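Local coordinates for protein alanine racemase 1 (Caldanaerobacter subterraneus subsp. tengcongensis MB4, PDB 4Y2W) that belongs to the alanine racemase family and joins a TIM-barrel domain to a mainly beta-stranded C-terminal domain in a two-chain assembly, at residues Val255-Val260 with Lys277-Thr282; Lys304-Pro309 with Thr324-Val329; Arg95-His100 with Lys113-Glu118. The protein carries 1 engineered substitution. One frame throughout, in Å; residues are numbered along the deposited sequence.

Interaction 1: Val255-Val260 with Lys277-Thr282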
# COMPACT_ATOMS: atom_id res chain seq x y z
N VAL A 255 10.23 -11.88 16.80
CA VAL A 255 9.00 -12.41 17.37
C VAL A 255 9.12 -13.90 17.70
O VAL A 255 8.35 -14.42 18.52
CB VAL A 255 7.82 -12.11 16.39
CG1 VAL A 255 6.90 -13.31 16.16
CG2 VAL A 255 7.04 -10.89 16.87
N HIS A 256 10.09 -14.59 17.10
CA HIS A 256 10.30 -16.00 17.38
C HIS A 256 11.71 -16.42 16.98
O HIS A 256 12.20 -16.03 15.93
CB HIS A 256 9.28 -16.85 16.62
CG HIS A 256 9.45 -18.32 16.80
ND1 HIS A 256 9.50 -18.92 18.04
CD2 HIS A 256 9.58 -19.32 15.90
CE1 HIS A 256 9.65 -20.22 17.89
NE2 HIS A 256 9.69 -20.49 16.60
N LEU A 257 12.35 -17.22 17.84
CA LEU A 257 13.66 -17.80 17.55
C LEU A 257 13.62 -19.32 17.71
O LEU A 257 13.20 -19.82 18.75
CB LEU A 257 14.71 -17.23 18.52
CG LEU A 257 14.96 -15.72 18.45
CD1 LEU A 257 15.61 -15.23 19.74
CD2 LEU A 257 15.81 -15.37 17.24
N LYS A 258 14.04 -20.04 16.68
CA LYS A 258 14.21 -21.49 16.78
C LYS A 258 15.58 -21.95 16.30
O LYS A 258 16.17 -21.35 15.39
CB LYS A 258 13.11 -22.26 16.03
CG LYS A 258 12.81 -21.78 14.62
CD LYS A 258 12.17 -22.87 13.77
CE LYS A 258 11.04 -22.35 12.90
NZ LYS A 258 11.38 -21.09 12.19
N ASP A 259 16.08 -23.00 16.94
CA ASP A 259 17.30 -23.68 16.54
C ASP A 259 16.91 -24.86 15.67
O ASP A 259 16.08 -25.67 16.08
CB ASP A 259 18.06 -24.18 17.77
CG ASP A 259 18.68 -23.07 18.57
OD1 ASP A 259 19.81 -22.66 18.24
OD2 ASP A 259 18.05 -22.60 19.54
N VAL A 260 17.50 -24.97 14.48
CA VAL A 260 17.19 -26.07 13.57
C VAL A 260 18.47 -26.70 13.03
O VAL A 260 19.51 -26.04 12.98
CB VAL A 260 16.31 -25.61 12.38
CG1 VAL A 260 15.00 -25.02 12.88
CG2 VAL A 260 17.05 -24.61 11.50
N LYS A 277 23.75 -26.04 10.89
CA LYS A 277 23.02 -25.68 12.10
C LYS A 277 22.77 -24.18 12.09
O LYS A 277 23.70 -23.40 11.87
CB LYS A 277 23.81 -26.06 13.37
CG LYS A 277 23.13 -27.11 14.23
CD LYS A 277 23.39 -26.87 15.71
CE LYS A 277 22.40 -27.63 16.59
NZ LYS A 277 21.00 -27.15 16.44
N SER A 278 21.53 -23.78 12.33
CA SER A 278 21.14 -22.39 12.18
C SER A 278 20.18 -21.93 13.26
O SER A 278 19.46 -22.74 13.85
CB SER A 278 20.50 -22.17 10.81
OG SER A 278 21.31 -22.66 9.76
N VAL A 279 20.19 -20.62 13.52
CA VAL A 279 19.18 -19.95 14.33
C VAL A 279 18.31 -19.11 13.40
O VAL A 279 18.80 -18.15 12.79
CB VAL A 279 19.81 -19.05 15.41
CG1 VAL A 279 18.72 -18.41 16.27
CG2 VAL A 279 20.78 -19.84 16.27
N ILE A 280 17.04 -19.46 13.28
CA ILE A 280 16.09 -18.75 12.43
C ILE A 280 15.18 -17.87 13.26
O ILE A 280 14.56 -18.33 14.22
CB ILE A 280 15.21 -19.73 11.62
CG1 ILE A 280 16.09 -20.73 10.85
CG2 ILE A 280 14.28 -18.98 10.67
CD1 ILE A 280 17.14 -20.08 9.98
N ALA A 281 15.10 -16.59 12.91
CA ALA A 281 14.14 -15.70 13.54
C ALA A 281 12.98 -15.44 12.58
O ALA A 281 13.16 -15.42 11.36
CB ALA A 281 14.81 -14.40 13.94
N THR A 282 11.79 -15.27 13.15
CA THR A 282 10.62 -14.88 12.38
C THR A 282 10.27 -13.45 12.77
O THR A 282 10.33 -13.08 13.95
CB THR A 282 9.43 -15.81 12.68
OG1 THR A 282 9.85 -17.18 12.59
CG2 THR A 282 8.30 -15.57 11.69
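Thr-282 faces both Val-255 and His-256, a classic beta bulge. Its carbonyl O accepts from Val-255 N (3.1 Å), while its own N donates to His-256 O (2.9 Å). Past this irregularity the antiparallel pairing is regular: Lys-258 with Ile-280 and Val-260 with Ser-278 each exchange two backbone bonds, among them Val-260 N to Ser-278 O, nearly straight at 173°. Six main-chain donors are thus satisfied across the contact. The side chains of Lys-258, Ser-278 and Thr-282 find their polar partners outside the two segments. Thr-282 OG1 lies near the plane of the His-256 ring, at its CD2 edge (4.0 Å), but hydrogen-bonds to Arg-138 O of the second subunit. Lys-258 NZ, which chi4 of 45° sets 3.9 Å from Ile-280 CG2, is bonded to Gly-137 O of that same subunit, and Ser-278 OG to Arg-276 O of the same chain. On the opposite face Leu-257 CD2 makes an apolar contact with Ala-281 CB (3.6 Å), and Asp-259 lies beside Val-279 farther along. The chemistry is therefore divided: the backbone pairs within the sheet, whereas carbonyls of the second subunit meet the buried ammonium and threonine hydroxyl, tying this face to the partner chain.

Interaction 2: Lys304-Pro309 with Thr324-Val329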
# COMPACT_ATOMS: atom_id res chain seq x y z
N LYS A 304 21.26 -5.54 15.03
CA LYS A 304 22.45 -5.30 15.86
C LYS A 304 23.66 -4.87 15.03
O LYS A 304 24.80 -5.20 15.36
CB LYS A 304 22.80 -6.55 16.68
CG LYS A 304 21.69 -7.03 17.61
CD LYS A 304 21.99 -8.42 18.13
CE LYS A 304 21.31 -8.68 19.46
NZ LYS A 304 22.09 -8.15 20.61
N GLY A 305 23.41 -4.13 13.95
CA GLY A 305 24.47 -3.67 13.06
C GLY A 305 25.07 -4.74 12.17
O GLY A 305 26.09 -4.51 11.52
N LYS A 306 24.44 -5.92 12.12
CA LYS A 306 24.87 -7.02 11.27
C LYS A 306 23.82 -7.25 10.20
O LYS A 306 22.63 -7.04 10.43
CB LYS A 306 25.04 -8.31 12.09
CG LYS A 306 26.00 -8.22 13.26
CD LYS A 306 27.45 -8.20 12.81
CE LYS A 306 28.38 -8.07 14.01
NZ LYS A 306 29.81 -8.18 13.61
N TYR A 307 24.27 -7.69 9.03
CA TYR A 307 23.36 -8.04 7.94
C TYR A 307 22.82 -9.45 8.13
O TYR A 307 23.59 -10.39 8.37
CB TYR A 307 24.06 -7.89 6.59
CG TYR A 307 24.21 -6.45 6.17
CD1 TYR A 307 23.21 -5.81 5.45
CD2 TYR A 307 25.35 -5.72 6.52
CE1 TYR A 307 23.34 -4.49 5.07
CE2 TYR A 307 25.48 -4.40 6.14
CZ TYR A 307 24.47 -3.79 5.41
OH TYR A 307 24.59 -2.47 5.03
N VAL A 308 21.51 -9.60 8.02
CA VAL A 308 20.86 -10.91 8.14
C VAL A 308 19.97 -11.13 6.91
O VAL A 308 19.11 -10.31 6.62
CB VAL A 308 20.05 -11.05 9.45
CG1 VAL A 308 20.98 -11.27 10.63
CG2 VAL A 308 19.15 -9.85 9.71
N PRO A 309 20.20 -12.23 6.18
CA PRO A 309 19.45 -12.45 4.95
C PRO A 309 18.03 -12.96 5.18
O PRO A 309 17.78 -13.68 6.15
CB PRO A 309 20.28 -13.50 4.21
CG PRO A 309 20.90 -14.30 5.31
CD PRO A 309 21.15 -13.33 6.44
N THR A 324 22.08 -16.74 12.49
CA THR A 324 23.09 -17.65 13.04
C THR A 324 24.41 -16.95 13.38
O THR A 324 25.07 -17.32 14.34
CB THR A 324 23.38 -18.78 12.04
OG1 THR A 324 22.15 -19.39 11.64
CG2 THR A 324 24.30 -19.84 12.67
N ASP A 325 24.78 -15.95 12.59
CA ASP A 325 26.06 -15.25 12.77
C ASP A 325 26.00 -14.12 13.79
O ASP A 325 27.03 -13.57 14.15
CB ASP A 325 26.54 -14.69 11.43
CG ASP A 325 26.61 -15.74 10.34
OD1 ASP A 325 26.89 -16.91 10.66
OD2 ASP A 325 26.37 -15.38 9.17
N VAL A 326 24.80 -13.78 14.26
CA VAL A 326 24.63 -12.69 15.21
C VAL A 326 24.52 -13.23 16.63
O VAL A 326 23.67 -14.08 16.92
CB VAL A 326 23.38 -11.85 14.88
CG1 VAL A 326 23.26 -10.67 15.84
CG2 VAL A 326 23.43 -11.37 13.44
N GLU A 327 25.39 -12.74 17.52
CA GLU A 327 25.44 -13.20 18.91
C GLU A 327 24.52 -12.38 19.81
O GLU A 327 24.37 -11.17 19.64
CB GLU A 327 26.87 -13.15 19.44
CG GLU A 327 27.75 -14.31 18.98
CD GLU A 327 29.00 -14.47 19.82
OE1 GLU A 327 29.24 -15.60 20.32
OE2 GLU A 327 29.75 -13.48 20.00
N GLY A 328 23.90 -13.06 20.78
CA GLY A 328 23.07 -12.42 21.79
C GLY A 328 21.70 -11.99 21.30
O GLY A 328 21.14 -11.02 21.81
N VAL A 329 21.14 -12.72 20.34
CA VAL A 329 19.85 -12.38 19.75
C VAL A 329 18.73 -12.74 20.72
O VAL A 329 18.77 -13.78 21.38
CB VAL A 329 19.63 -13.08 18.39
CG1 VAL A 329 18.24 -12.78 17.85
CG2 VAL A 329 20.68 -12.64 17.39
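Val-326 receives Lys-304, Lys-306 and Val-308 where the loop after strand 319-322 packs against a beta hairpin, strands 300-303 and 306-311 of the C-terminal domain. Lys-304 and Gly-305 form the hairpin's two-residue turn, and their positive phi values (60° and 74°) fit type I'. Walking along 324-329, the first two residues fix the loop at its start rather than meet the hairpin: Thr-324 OG1 hydrogen-bonds to Asp-322 OD1, and Asp-325 OD1 forms a salt bridge with Arg-276.

Val-326 follows and carries the packing, its two methyl groups dividing the work. CG2, which lies anti to the carbonyl carbon, serves the strand: it touches Val-308 CG1 at 3.7 Å, the two valines meeting at about a right angle, and is equally close to Lys-306 CB, whose side chain runs past in the opposite direction. CG1, anti to the backbone N (chi1 -177°), instead meets the turn, 3.5 Å from Lys-304 CD, with the lysine chain slanting over it. Val-308 is buried, its other neighbours including Leu-303 and Ile-321, so Val-326 adds to a small apolar patch beside strands 300-303, 306-311 and 319-322.

At Glu-327 the side chain leads away from the hairpin, and it is the backbone that faces the lysine: Glu-327 O stands 3.9 Å from Lys-304 NZ, without a hydrogen bond. Gly-328, with positive phi of its own, presents its carbonyl O to the same ammonium in a weak hydrogen bond, Lys-304 NZ to Gly-328 O 3.3 Å. Val-329 completes the run beside the aliphatic part of that lysine, its CA 4.0 Å from Lys-304 CE.

Interaction 3: Arg95-His100 with Lys113-Glu118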
# COMPACT_ATOMS: atom_id res chain seq x y z
N ARG A 95 -17.50 22.06 -5.10
CA ARG A 95 -17.95 22.85 -3.95
C ARG A 95 -16.89 22.88 -2.85
O ARG A 95 -16.68 23.91 -2.21
CB ARG A 95 -19.27 22.29 -3.40
CG ARG A 95 -19.97 23.21 -2.41
CD ARG A 95 -21.37 22.72 -2.05
NE ARG A 95 -21.35 21.58 -1.14
CZ ARG A 95 -21.14 21.66 0.18
NH1 ARG A 95 -20.92 22.83 0.77
NH2 ARG A 95 -21.14 20.55 0.91
N GLN A 96 -16.21 21.76 -2.66
CA GLN A 96 -15.29 21.58 -1.54
C GLN A 96 -14.00 22.40 -1.71
O GLN A 96 -13.55 23.04 -0.75
CB GLN A 96 -14.94 20.10 -1.38
CG GLN A 96 -16.14 19.19 -1.12
CD GLN A 96 -16.86 19.53 0.18
OE1 GLN A 96 -16.50 19.05 1.25
NE2 GLN A 96 -17.89 20.37 0.08
N ILE A 97 -13.43 22.38 -2.90
CA ILE A 97 -12.19 23.12 -3.18
C ILE A 97 -12.37 24.64 -3.08
O ILE A 97 -11.45 25.36 -2.69
CB ILE A 97 -11.57 22.76 -4.55
CG1 ILE A 97 -12.55 23.00 -5.70
CG2 ILE A 97 -11.10 21.31 -4.54
CD1 ILE A 97 -11.93 22.88 -7.07
N VAL A 98 -13.56 25.12 -3.43
CA VAL A 98 -13.90 26.53 -3.29
C VAL A 98 -14.13 26.88 -1.82
O VAL A 98 -13.69 27.93 -1.35
CB VAL A 98 -15.15 26.90 -4.11
CG1 VAL A 98 -15.58 28.34 -3.85
CG2 VAL A 98 -14.89 26.69 -5.60
N LYS A 99 -14.81 25.98 -1.10
CA LYS A 99 -15.15 26.20 0.30
C LYS A 99 -13.91 26.30 1.19
O LYS A 99 -13.80 27.21 2.01
CB LYS A 99 -16.06 25.07 0.80
CG LYS A 99 -16.68 25.31 2.17
CD LYS A 99 -17.67 24.21 2.51
CE LYS A 99 -18.33 24.44 3.86
NZ LYS A 99 -19.10 23.24 4.32
N HIS A 100 -12.97 25.38 1.00
CA HIS A 100 -11.78 25.31 1.84
C HIS A 100 -10.56 25.97 1.19
O HIS A 100 -9.43 25.79 1.65
CB HIS A 100 -11.50 23.85 2.22
CG HIS A 100 -12.55 23.25 3.10
ND1 HIS A 100 -13.48 22.35 2.64
CD2 HIS A 100 -12.82 23.44 4.41
CE1 HIS A 100 -14.28 22.00 3.64
NE2 HIS A 100 -13.90 22.65 4.72
N LYS A 113 -14.57 27.70 -16.49
CA LYS A 113 -15.93 28.25 -16.39
C LYS A 113 -16.73 27.57 -15.28
O LYS A 113 -17.37 28.24 -14.47
CB LYS A 113 -16.68 28.11 -17.71
CG LYS A 113 -16.21 29.03 -18.83
CD LYS A 113 -17.05 28.83 -20.09
CE LYS A 113 -16.49 29.59 -21.28
NZ LYS A 113 -16.42 31.06 -21.05
N GLU A 114 -16.70 26.24 -15.28
CA GLU A 114 -17.39 25.44 -14.26
C GLU A 114 -16.88 25.74 -12.85
O GLU A 114 -17.65 25.76 -11.89
CB GLU A 114 -17.25 23.94 -14.55
CG GLU A 114 -18.03 23.46 -15.77
CD GLU A 114 -17.65 22.05 -16.20
OE1 GLU A 114 -17.91 21.70 -17.37
OE2 GLU A 114 -17.09 21.29 -15.38
N LEU A 115 -15.58 25.98 -12.73
CA LEU A 115 -15.00 26.39 -11.46
C LEU A 115 -15.46 27.79 -11.07
O LEU A 115 -15.87 28.02 -9.93
CB LEU A 115 -13.47 26.32 -11.50
CG LEU A 115 -12.71 26.72 -10.21
CD1 LEU A 115 -13.24 25.98 -8.99
CD2 LEU A 115 -11.22 26.48 -10.38
N GLU A 116 -15.41 28.72 -12.03
CA GLU A 116 -15.83 30.11 -11.80
C GLU A 116 -17.27 30.15 -11.30
O GLU A 116 -17.57 30.86 -10.33
CB GLU A 116 -15.71 30.95 -13.08
CG GLU A 116 -15.78 32.46 -12.84
CD GLU A 116 -16.13 33.28 -14.08
OE1 GLU A 116 -16.58 32.71 -15.09
OE2 GLU A 116 -15.95 34.51 -14.03
N LYS A 117 -18.14 29.39 -11.95
CA LYS A 117 -19.55 29.29 -11.57
C LYS A 117 -19.73 28.99 -10.08
O LYS A 117 -20.51 29.65 -9.40
CB LYS A 117 -20.23 28.20 -12.42
CG LYS A 117 -21.74 28.13 -12.29
CD LYS A 117 -22.32 27.15 -13.32
CE LYS A 117 -23.70 26.63 -12.92
NZ LYS A 117 -24.76 27.67 -13.02
N GLU A 118 -18.98 28.00 -9.58
CA GLU A 118 -19.02 27.63 -8.17
C GLU A 118 -18.39 28.70 -7.27
O GLU A 118 -18.83 28.91 -6.14
CB GLU A 118 -18.32 26.28 -7.97
CG GLU A 118 -18.49 25.66 -6.59
CD GLU A 118 -19.91 25.24 -6.28
OE1 GLU A 118 -20.60 24.74 -7.20
OE2 GLU A 118 -20.34 25.40 -5.12
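Leu-115 reaches from helix 109-121 toward Ile-97 and Val-98 of helix 94-99, and its CD1 does the touching for both. That methyl, placed by a chi2 of 51°, lies 3.8 Å from Val-98 CG2 and 3.9 Å from Ile-97 CD1. The side chains of Leu-115 and Val-98 slide past each other in opposite directions. The same Val-98 methyl also meets the aliphatic part of Glu-118, whose CG packs 3.9 Å from Val-98 CG2.

No hydrogen bond or salt bridge crosses the contact; the carboxylate instead lies against aliphatic carbon of Arg-95. Glu-118 is bent at chi2 (66°), and its OE2 comes 3.5 Å from Arg-95 CG. The guanidinium leads elsewhere: Arg-95 NE remains 5.6 Å from Glu-118 OE2, so any attraction is long-range, and Gln-96 NE2 sits above one guanidinium face toward its rim.

The axes of the two short helical segments approach to 9.9 Å and cross at -60°. Both helices belong to the outer layer of the TIM barrel, on either side of strand 103-106 in sequence. Leu-115 also packs on strand 126-131 and on Leu-160 of the next strand, while Ile-97 touches Thr-68 of helix 68-76, continuing the helical layer.

Interactions 1 and 2 both reach the same mixed sheet of the C-terminal domain, interaction 2 through strand 306-311, and their centres are about 12 Å apart. They meet directly: Val-279 N lies 3.0 Å from Thr-324 OG1, a probable hydrogen bond, and Leu-257 CD2 packs 3.6 Å from Val-329 CG1. Interaction 3 belongs to the barrel domain, on the opposite side of the chain's centre, with nearest atoms about 41 Å from interaction 1 and about 44 Å from interaction 2. Interaction 1 comes near a ligand: the side chain of Thr-282 is about 11 Å from a bound alanine, and its partner Arg-138, on the second subunit, is a residue of an alanine pocket. Interaction 2 has no contact with the other subunit.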